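PDB 3HYW: sulfide-quinone reductase from Aquifex aeolicus, which oxidises hydrogen sulfide with a quinone as electron acceptor, using FAD and building up polysulfide chains that are released typically as cyclooctasulfur. Local coordinates for residues G197-S202 / P365-V370; A340-A345 / A360-P365; G356-D361 / V370-G375. All blocks are in the same frame, centred on the assembly; numbering follows the deposited sequence.

All three contacts meet on the hairpin of strands 355-361 and 369-375. Contact 3 is the hairpin itself, partly buried, held by backbone bonds, with aromatic and aliphatic side chains on its faces. Contacts 1 and 2 are buried and lie at its connecting-loop end, where charged side chains join the apolar packing. In contact 2 the first strand pairs briefly with 340-345 and adds a salt bridge; in contact 1 the connection between the strands sends an arginine to a glycine-rich loop. Contacts 1 and 2 both reach a neighbouring subunit, and along the chain contact 2 is nested inside the loop that contact 1 closes.

Contact 1: residues G197-S202 / P365-V370; sequences GGIGAS and PPRERV
Arg367 reaches across to the loop before helix 202-212 and gives the hydrogen bond between these segments, NH2 to Gly198 O at 2.9 Å. Its CG is anti to the carbonyl carbon (chi1 -55°), and the chain runs extended from CG to NE. The bond is moderately straight (153° at the hydrogen); NH2 lies in the plane of the carbonyl, while the oxygen sits a little off the guanidinium plane. Arg367 NH1 donates to the backbone oxygens of Val363 and Val196, and NE makes a weak bond to Pro362 O, so several carbonyl oxygens take up its N-H groups and probably help to disperse its charge inside the protein. The flat group is held between two apolar neighbours on opposite faces: Ile199 CG1, which lies 4.5 Å from Arg367 NH1, and the ring carbon Pro365 CG, offset toward the rim. Further along the loop the contact is purely apolar. Ile199 CG2 rests against Val370 CB at 3.9 Å, and Val370 CG2 comes within 3.7 Å of Gly200 CA. Gly200 has no side chain; a CB there would come tightly against Val370 CG2, so the methyl can lie on its CA.

A second shell positions the loop. Ser202 OG accepts Ile199 N at 2.9 Å in a nearly linear bond (171°) and is itself bonded to Gly192 O. This ties Ile199 to Ser202 across Ala201, the N-cap of the helix.

Beyond these, Glu368 and Arg369 form a classic beta bulge opposite Asp361, where strand 369-375 begins. Glu368 OE1 is bonded to Tyr178 N of a neighbouring subunit. The side chain of Ile199 also touches Phe358 of strand 355-361 and lies about 6 Å from the bound octathiocane. The loop thus bridges from helix 202-212 to the hairpin beside the sulfur site.

Contact 2: residues A340-A345 / A360-P365; sequences APRLSA and ADPVIP
Asp361 OD1 is gripped by Arg342 through a very short salt bridge, 2.6 Å from NE, nearly linear at the hydrogen (171°) and made on the syn side of the carboxylate. Around it the segments form a brief antiparallel connection, a single beta bridge between Ala345 and Ala360, by which 340-345 joins the first strand of the hairpin. The oxygen lies in the guanidinium plane, yet the two flat groups are turned 47° apart, and Arg342 NH2 adds weak bonds, 3.3 Å to both OD1 and OD2 of Asp361. The arginine chain is bent at chi2 (67°), which swings CD out of the extended line, and its planar end is covered on one face by Pro362 CG, which lies 3.7 Å above the plane toward the rim. Tyr178 of a neighbouring subunit makes a cation-pi contact with the same arginine, so the salt bridge lies next to a neighbouring subunit of the trimer.

The bridge consists of two bonds, Ala345 N to Ala360 O and Ala360 N to Ala345 O, both 3.0 Å. Ser344 has its CB against Asp361 OD1 and its hydroxyl bonded to Gln319 of helix 314-332. The side chain of Ala345 is about 6 Å from the FAD; its CB and Val363 CG2 are modelled closer than usual for two carbons, and their exact spacing is doubtful. The peptide before Pro362 is cis, and beyond this turn, outside the bridge, Val363 N donates to Leu343 O in an almost straight bond of 3.0 Å.

Contact 3: residues G356-D361 / V370-G375; sequences GFFFAD and VITKMG. With LMT (dodecyl-beta-D-maltoside), chain I.
Ile371 fits between Phe357 and Phe359 on one face of the sheet and touches both rings. Its CG2 meets the edge of the Phe357 ring, 4.0 Å from CE2, while its CD1 approaches Phe359 CD1, also at 4.0 Å, on a slanting course. Phe357 and Phe359 both carry CG anti to the backbone N (chi1 180° and 174°), which sends the two rings off the strand in like fashion, one beside each branch of the isoleucine. Ile371 and Phe359 also pack at their roots, CB to CB at 4.0 Å. Leu411 of helix 401-411 packs on Phe359 and Ile371, and Trp377 meets the Phe357 ring at about 45° between planes.

On the other face lies Phe358, whose CG is anti to the carbonyl carbon. Its CD1 receives Thr372 CG2 at 3.9 Å, and Phe194 meets the ring edge-to-face. Farther along the strand, the extended Lys373 leads away from the neighbouring strand and donates from NZ to the ring oxygen O5' of a bound dodecyl maltoside, 2.9 Å away. The alkyl tail of this detergent passes by Phe357, consistent with a membrane-facing side in this monotopic protein.

The backbones keep the rings in register. Phe357 and Lys373 form a hydrogen-bonded pair, as do Phe359 and Ile371, with Phe359 N to Ile371 O and Ile371 N to Phe359 O both 2.8 Å. Strands 356-361 and 370-375 make an antiparallel beta hairpin whose two faces look toward different sites: the side chain of Phe357 is about 5 Å from the bound decylubiquinone, that of Phe358 about 4 Å from the octathiocane.

Contact 1: residues G197-S202 / P365-V370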
loop_
_atom_site.group_PDB
_atom_site.type_symbol
_atom_site.label_atom_id
_atom_site.label_comp_id
_atom_site.label_asym_id
_atom_site.label_seq_id
_atom_site.Cartn_x
_atom_site.Cartn_y
_atom_site.Cartn_z
ATOM N N GLY A 197 5.120 -10.229 -13.555
ATOM C CA GLY A 197 4.960 -10.369 -12.104
ATOM C C GLY A 197 5.437 -9.146 -11.340
ATOM O O GLY A 197 5.891 -9.246 -10.200
ATOM N N GLY A 198 5.329 -7.981 -11.970
ATOM C CA GLY A 198 5.750 -6.732 -11.348
ATOM C C GLY A 198 7.246 -6.488 -11.461
ATOM O O GLY A 198 8.032 -7.419 -11.688
ATOM N N ILE A 199 7.629 -5.222 -11.312
ATOM C CA ILE A 199 9.029 -4.822 -11.271
ATOM C C ILE A 199 9.195 -3.991 -10.018
ATOM O O ILE A 199 8.722 -2.856 -9.950
ATOM C CB ILE A 199 9.449 -4.023 -12.538
ATOM C CG1 ILE A 199 9.333 -4.909 -13.791
ATOM C CG2 ILE A 199 10.882 -3.520 -12.399
ATOM C CD1 ILE A 199 9.200 -4.134 -15.100
ATOM N N GLY A 200 9.855 -4.568 -9.018
ATOM C CA GLY A 200 9.936 -3.950 -7.692
ATOM C C GLY A 200 8.537 -3.612 -7.218
ATOM O O GLY A 200 7.613 -4.408 -7.383
ATOM N N ALA A 201 8.373 -2.414 -6.670
ATOM C CA ALA A 201 7.068 -1.943 -6.217
ATOM C C ALA A 201 6.267 -1.227 -7.319
ATOM O O ALA A 201 5.666 -0.182 -7.072
ATOM C CB ALA A 201 7.235 -1.046 -4.983
ATOM N N SER A 202 6.240 -1.804 -8.526
ATOM C CA SER A 202 5.489 -1.229 -9.652
ATOM C C SER A 202 3.971 -1.188 -9.425
ATOM O O SER A 202 3.300 -0.276 -9.905
ATOM C CB SER A 202 5.800 -1.974 -10.958
ATOM O OG SER A 202 5.504 -3.357 -10.846
ATOM N N PRO A 365 12.356 -13.880 -13.882
ATOM C CA PRO A 365 12.942 -14.217 -12.579
ATOM C C PRO A 365 13.627 -15.594 -12.569
ATOM O O PRO A 365 13.320 -16.426 -13.424
ATOM C CB PRO A 365 11.732 -14.217 -11.638
ATOM C CG PRO A 365 10.683 -13.428 -12.345
ATOM C CD PRO A 365 10.892 -13.747 -13.797
ATOM N N PRO A 366 14.546 -15.838 -11.609
ATOM C CA PRO A 366 14.997 -14.944 -10.525
ATOM C C PRO A 366 15.823 -13.753 -11.018
ATOM O O PRO A 366 16.647 -13.894 -11.921
ATOM C CB PRO A 366 15.859 -15.855 -9.640
ATOM C CG PRO A 366 15.582 -17.256 -10.106
ATOM C CD PRO A 366 15.222 -17.145 -11.544
ATOM N N ARG A 367 15.593 -12.590 -10.419
ATOM C CA ARG A 367 16.263 -11.367 -10.848
ATOM C C ARG A 367 17.467 -11.042 -9.975
ATOM O O ARG A 367 17.460 -11.299 -8.770
ATOM C CB ARG A 367 15.283 -10.194 -10.845
ATOM C CG ARG A 367 14.037 -10.431 -11.665
ATOM C CD ARG A 367 13.399 -9.124 -12.065
ATOM N NE ARG A 367 12.314 -9.327 -13.023
ATOM C CZ ARG A 367 11.031 -9.072 -12.776
ATOM N NH1 ARG A 367 10.124 -9.291 -13.716
ATOM N NH2 ARG A 367 10.653 -8.581 -11.598
ATOM N N GLU A 368 18.505 -10.484 -10.598
ATOM C CA GLU A 368 19.654 -9.964 -9.866
ATOM C C GLU A 368 19.298 -8.603 -9.263
ATOM O O GLU A 368 19.652 -8.317 -8.124
ATOM C CB GLU A 368 20.887 -9.866 -10.777
ATOM C CG GLU A 368 22.237 -9.914 -10.049
ATOM C CD GLU A 368 22.660 -11.320 -9.595
ATOM O OE1 GLU A 368 22.012 -12.321 -9.980
ATOM O OE2 GLU A 368 23.659 -11.423 -8.849
ATOM N N ARG A 369 18.589 -7.770 -10.024
ATOM C CA ARG A 369 18.136 -6.475 -9.513
ATOM C C ARG A 369 17.012 -5.846 -10.317
ATOM O O ARG A 369 16.754 -6.219 -11.470
ATOM C CB ARG A 369 19.304 -5.480 -9.376
ATOM C CG ARG A 369 19.906 -4.998 -10.690
ATOM C CD ARG A 369 21.024 -3.974 -10.449
ATOM N NE ARG A 369 22.015 -4.465 -9.488
ATOM C CZ ARG A 369 23.002 -5.317 -9.774
ATOM N NH1 ARG A 369 23.159 -5.791 -11.009
ATOM N NH2 ARG A 369 23.834 -5.698 -8.816
ATOM N N VAL A 370 16.335 -4.899 -9.679
ATOM C CA VAL A 370 15.354 -4.049 -10.340
ATOM C C VAL A 370 15.577 -2.599 -9.917
ATOM O O VAL A 370 16.155 -2.335 -8.861
ATOM C CB VAL A 370 13.879 -4.454 -10.021
ATOM C CG1 VAL A 370 13.558 -5.852 -10.532
ATOM C CG2 VAL A 370 13.570 -4.323 -8.528
#

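Contact 2: residues A340-A345 / A360-P365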
loop_
_atom_site.group_PDB
_atom_site.type_symbol
_atom_site.label_atom_id
_atom_site.label_comp_id
_atom_site.label_asym_id
_atom_site.label_seq_id
_atom_site.Cartn_x
_atom_site.Cartn_y
_atom_site.Cartn_z
ATOM N N ALA A 340 23.552 -16.730 -25.426
ATOM C CA ALA A 340 22.185 -16.444 -25.040
ATOM C C ALA A 340 22.099 -14.962 -24.648
ATOM O O ALA A 340 23.036 -14.429 -24.035
ATOM C CB ALA A 340 21.792 -17.312 -23.876
ATOM N N PRO A 341 20.987 -14.291 -25.004
ATOM C CA PRO A 341 20.780 -12.919 -24.547
ATOM C C PRO A 341 20.475 -12.884 -23.055
ATOM O O PRO A 341 19.833 -13.798 -22.530
ATOM C CB PRO A 341 19.549 -12.461 -25.332
ATOM C CG PRO A 341 18.812 -13.722 -25.654
ATOM C CD PRO A 341 19.873 -14.774 -25.846
ATOM N N ARG A 342 20.941 -11.838 -22.385
ATOM C CA ARG A 342 20.619 -11.623 -20.984
ATOM C C ARG A 342 19.105 -11.505 -20.793
ATOM O O ARG A 342 18.558 -12.009 -19.813
ATOM C CB ARG A 342 21.312 -10.348 -20.479
ATOM C CG ARG A 342 21.045 -10.006 -19.017
ATOM C CD ARG A 342 21.651 -11.027 -18.063
ATOM N NE ARG A 342 21.421 -10.638 -16.673
ATOM C CZ ARG A 342 21.887 -11.285 -15.607
ATOM N NH1 ARG A 342 22.624 -12.378 -15.743
ATOM N NH2 ARG A 342 21.615 -10.827 -14.394
ATOM N N LEU A 343 18.451 -10.848 -21.752
ATOM C CA LEU A 343 17.029 -10.497 -21.683
ATOM C C LEU A 343 16.708 -9.644 -20.449
ATOM O O LEU A 343 15.788 -9.943 -19.697
ATOM C CB LEU A 343 16.130 -11.744 -21.759
ATOM C CG LEU A 343 16.246 -12.606 -23.022
ATOM C CD1 LEU A 343 15.347 -13.837 -22.897
ATOM C CD2 LEU A 343 15.875 -11.780 -24.269
ATOM N N SER A 344 17.498 -8.595 -20.238
ATOM C CA SER A 344 17.156 -7.578 -19.249
ATOM C C SER A 344 16.350 -6.490 -19.967
ATOM O O SER A 344 16.261 -6.488 -21.202
ATOM C CB SER A 344 18.411 -7.023 -18.556
ATOM O OG SER A 344 19.389 -6.601 -19.488
ATOM N N ALA A 345 15.720 -5.594 -19.212
ATOM C CA ALA A 345 14.924 -4.528 -19.834
ATOM C C ALA A 345 15.004 -3.213 -19.081
ATOM O O ALA A 345 14.824 -3.188 -17.866
ATOM C CB ALA A 345 13.477 -4.956 -19.963
ATOM N N ALA A 360 14.607 -4.174 -15.042
ATOM C CA ALA A 360 14.565 -5.526 -14.505
ATOM C C ALA A 360 15.665 -6.366 -15.147
ATOM O O ALA A 360 15.737 -6.469 -16.372
ATOM C CB ALA A 360 13.191 -6.151 -14.742
ATOM N N ASP A 361 16.520 -6.954 -14.312
ATOM C CA ASP A 361 17.668 -7.725 -14.788
ATOM C C ASP A 361 17.817 -9.087 -14.093
ATOM O O ASP A 361 18.234 -9.145 -12.935
ATOM C CB ASP A 361 18.966 -6.917 -14.632
ATOM C CG ASP A 361 20.206 -7.707 -15.048
ATOM O OD1 ASP A 361 20.135 -8.447 -16.045
ATOM O OD2 ASP A 361 21.248 -7.592 -14.370
ATOM N N PRO A 362 17.486 -10.187 -14.805
ATOM C CA PRO A 362 16.798 -10.192 -16.096
ATOM C C PRO A 362 15.306 -9.936 -15.907
ATOM O O PRO A 362 14.841 -9.833 -14.776
ATOM C CB PRO A 362 17.033 -11.619 -16.624
ATOM C CG PRO A 362 18.045 -12.240 -15.692
ATOM C CD PRO A 362 17.853 -11.550 -14.388
ATOM N N VAL A 363 14.563 -9.828 -17.003
ATOM C CA VAL A 363 13.114 -9.639 -16.913
ATOM C C VAL A 363 12.461 -10.900 -16.334
ATOM O O VAL A 363 11.594 -10.819 -15.464
ATOM C CB VAL A 363 12.495 -9.235 -18.278
ATOM C CG1 VAL A 363 11.036 -8.869 -18.118
ATOM C CG2 VAL A 363 13.215 -8.040 -18.833
ATOM N N ILE A 364 12.906 -12.060 -16.798
ATOM C CA ILE A 364 12.406 -13.341 -16.295
ATOM C C ILE A 364 13.123 -13.708 -14.985
ATOM O O ILE A 364 14.353 -13.810 -14.961
ATOM C CB ILE A 364 12.576 -14.458 -17.360
ATOM C CG1 ILE A 364 11.828 -14.081 -18.653
ATOM C CG2 ILE A 364 12.089 -15.806 -16.824
ATOM C CD1 ILE A 364 12.282 -14.868 -19.886
ATOM N N PRO A 365 12.356 -13.880 -13.882
ATOM C CA PRO A 365 12.942 -14.217 -12.579
ATOM C C PRO A 365 13.627 -15.594 -12.569
ATOM O O PRO A 365 13.320 -16.426 -13.424
ATOM C CB PRO A 365 11.732 -14.217 -11.638
ATOM C CG PRO A 365 10.683 -13.428 -12.345
ATOM C CD PRO A 365 10.892 -13.747 -13.797
#

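Contact 3: residues G356-D361 / V370-G375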
loop_
_atom_site.group_PDB
_atom_site.type_symbol
_atom_site.label_atom_id
_atom_site.label_comp_id
_atom_site.label_asym_id
_atom_site.label_seq_id
_atom_site.Cartn_x
_atom_site.Cartn_y
_atom_site.Cartn_z
ATOM N N GLY A 356 7.668 6.899 -15.865
ATOM C CA GLY A 356 8.076 5.824 -14.978
ATOM C C GLY A 356 9.283 5.128 -15.560
ATOM O O GLY A 356 9.290 4.782 -16.735
ATOM N N PHE A 357 10.312 4.951 -14.743
ATOM C CA PHE A 357 11.504 4.225 -15.144
ATOM C C PHE A 357 11.485 2.868 -14.469
ATOM O O PHE A 357 11.428 2.778 -13.245
ATOM C CB PHE A 357 12.773 4.993 -14.767
ATOM C CG PHE A 357 14.050 4.287 -15.148
ATOM C CD1 PHE A 357 14.622 4.487 -16.402
ATOM C CD2 PHE A 357 14.683 3.428 -14.251
ATOM C CE1 PHE A 357 15.805 3.839 -16.753
ATOM C CE2 PHE A 357 15.857 2.772 -14.596
ATOM C CZ PHE A 357 16.418 2.972 -15.853
ATOM N N PHE A 358 11.511 1.821 -15.289
ATOM C CA PHE A 358 11.563 0.446 -14.815
ATOM C C PHE A 358 12.793 -0.236 -15.395
ATOM O O PHE A 358 13.108 -0.079 -16.584
ATOM C CB PHE A 358 10.275 -0.313 -15.183
ATOM C CG PHE A 358 9.023 0.347 -14.668
ATOM C CD1 PHE A 358 8.581 0.114 -13.368
ATOM C CD2 PHE A 358 8.303 1.233 -15.474
ATOM C CE1 PHE A 358 7.430 0.739 -12.881
ATOM C CE2 PHE A 358 7.159 1.865 -15.000
ATOM C CZ PHE A 358 6.719 1.619 -13.698
ATOM N N PHE A 359 13.515 -0.947 -14.541
ATOM C CA PHE A 359 14.650 -1.756 -14.966
ATOM C C PHE A 359 14.539 -3.095 -14.265
ATOM O O PHE A 359 14.375 -3.138 -13.050
ATOM C CB PHE A 359 15.984 -1.075 -14.615
ATOM C CG PHE A 359 17.204 -1.928 -14.896
ATOM C CD1 PHE A 359 18.076 -2.277 -13.867
ATOM C CD2 PHE A 359 17.477 -2.384 -16.186
ATOM C CE1 PHE A 359 19.206 -3.060 -14.115
ATOM C CE2 PHE A 359 18.603 -3.172 -16.441
ATOM C CZ PHE A 359 19.466 -3.507 -15.407
ATOM N N ALA A 360 14.607 -4.174 -15.042
ATOM C CA ALA A 360 14.565 -5.526 -14.505
ATOM C C ALA A 360 15.665 -6.366 -15.147
ATOM O O ALA A 360 15.737 -6.469 -16.372
ATOM C CB ALA A 360 13.191 -6.151 -14.742
ATOM N N ASP A 361 16.520 -6.954 -14.312
ATOM C CA ASP A 361 17.668 -7.725 -14.788
ATOM C C ASP A 361 17.817 -9.087 -14.093
ATOM O O ASP A 361 18.234 -9.145 -12.935
ATOM C CB ASP A 361 18.966 -6.917 -14.632
ATOM C CG ASP A 361 20.206 -7.707 -15.048
ATOM O OD1 ASP A 361 20.135 -8.447 -16.045
ATOM O OD2 ASP A 361 21.248 -7.592 -14.370
ATOM N N VAL A 370 16.335 -4.899 -9.679
ATOM C CA VAL A 370 15.354 -4.049 -10.340
ATOM C C VAL A 370 15.577 -2.599 -9.917
ATOM O O VAL A 370 16.155 -2.335 -8.861
ATOM C CB VAL A 370 13.879 -4.454 -10.021
ATOM C CG1 VAL A 370 13.558 -5.852 -10.532
ATOM C CG2 VAL A 370 13.570 -4.323 -8.528
ATOM N N ILE A 371 15.129 -1.669 -10.756
ATOM C CA ILE A 371 15.032 -0.256 -10.379
ATOM C C ILE A 371 13.662 0.257 -10.796
ATOM O O ILE A 371 13.244 0.047 -11.929
ATOM C CB ILE A 371 16.145 0.620 -11.031
ATOM C CG1 ILE A 371 17.534 0.125 -10.608
ATOM C CG2 ILE A 371 15.961 2.097 -10.643
ATOM C CD1 ILE A 371 18.697 0.775 -11.347
ATOM N N THR A 372 12.962 0.901 -9.866
ATOM C CA THR A 372 11.661 1.501 -10.146
ATOM C C THR A 372 11.659 2.940 -9.669
ATOM O O THR A 372 11.746 3.214 -8.465
ATOM C CB THR A 372 10.507 0.750 -9.474
ATOM O OG1 THR A 372 10.741 0.677 -8.058
ATOM C CG2 THR A 372 10.407 -0.625 -10.026
ATOM N N LYS A 373 11.584 3.855 -10.627
ATOM C CA LYS A 373 11.699 5.277 -10.343
ATOM C C LYS A 373 10.721 6.047 -11.204
ATOM O O LYS A 373 10.212 5.534 -12.202
ATOM C CB LYS A 373 13.131 5.766 -10.588
ATOM C CG LYS A 373 14.102 5.350 -9.493
ATOM C CD LYS A 373 15.508 5.869 -9.726
ATOM C CE LYS A 373 16.397 5.552 -8.525
ATOM N NZ LYS A 373 17.809 5.984 -8.734
ATOM N N MET A 374 10.458 7.280 -10.804
ATOM C CA MET A 374 9.535 8.134 -11.522
ATOM C C MET A 374 9.975 9.578 -11.350
ATOM O O MET A 374 10.411 9.971 -10.270
ATOM C CB MET A 374 8.119 7.933 -10.993
ATOM C CG MET A 374 7.063 8.660 -11.780
ATOM S SD MET A 374 5.595 8.872 -10.789
ATOM C CE MET A 374 5.106 10.503 -11.360
ATOM N N GLY A 375 9.874 10.353 -12.423
ATOM C CA GLY A 375 10.263 11.758 -12.407
ATOM C C GLY A 375 10.209 12.363 -13.793
ATOM O O GLY A 375 10.046 11.651 -14.788
HETATM C C1B LMT I . 15.907 12.618 -9.971
HETATM C C2B LMT I . 16.166 14.058 -10.446
HETATM C C3B LMT I . 16.611 14.967 -9.301
HETATM C C4B LMT I . 15.628 14.867 -8.138
HETATM C C5B LMT I . 15.517 13.405 -7.694
HETATM C C6B LMT I . 14.565 13.220 -6.513
HETATM O O1B LMT I . 17.136 11.908 -9.762
HETATM O O2B LMT I . 17.145 14.079 -11.491
HETATM O O3B LMT I . 16.696 16.323 -9.754
HETATM O "O4'" LMT I . 16.063 15.713 -7.066
HETATM O O5B LMT I . 15.076 12.592 -8.795
HETATM O O6B LMT I . 13.211 13.445 -6.924
HETATM C "C1'" LMT I . 18.601 8.336 -11.520
HETATM C "C2'" LMT I . 18.389 9.546 -12.431
HETATM C "C3'" LMT I . 18.282 10.839 -11.627
HETATM C "C4'" LMT I . 17.212 10.709 -10.542
HETATM C "C5'" LMT I . 17.544 9.496 -9.670
HETATM C "C6'" LMT I . 16.519 9.289 -8.561
HETATM O "O1'" LMT I . 18.482 7.155 -12.314
HETATM O "O2'" LMT I . 19.462 9.652 -13.371
HETATM O "O3'" LMT I . 17.966 11.917 -12.512
HETATM O "O5'" LMT I . 17.605 8.318 -10.486
HETATM O "O6'" LMT I . 17.192 9.183 -7.301
HETATM C C1 LMT I . 19.266 6.056 -11.846
HETATM C C2 LMT I . 20.270 5.617 -12.911
HETATM C C3 LMT I . 19.591 5.189 -14.210
HETATM C C4 LMT I . 20.609 4.610 -15.186
HETATM C C5 LMT I . 20.253 4.946 -16.630
HETATM C C6 LMT I . 21.162 4.195 -17.597
HETATM C C7 LMT I . 21.097 4.790 -18.999
HETATM C C8 LMT I . 22.394 5.503 -19.367
HETATM C C9 LMT I . 22.295 7.001 -19.097
HETATM C C10 LMT I . 23.658 7.673 -19.211
HETATM C C11 LMT I . 23.705 8.618 -20.405
HETATM C C12 LMT I . 24.577 9.817 -20.106
#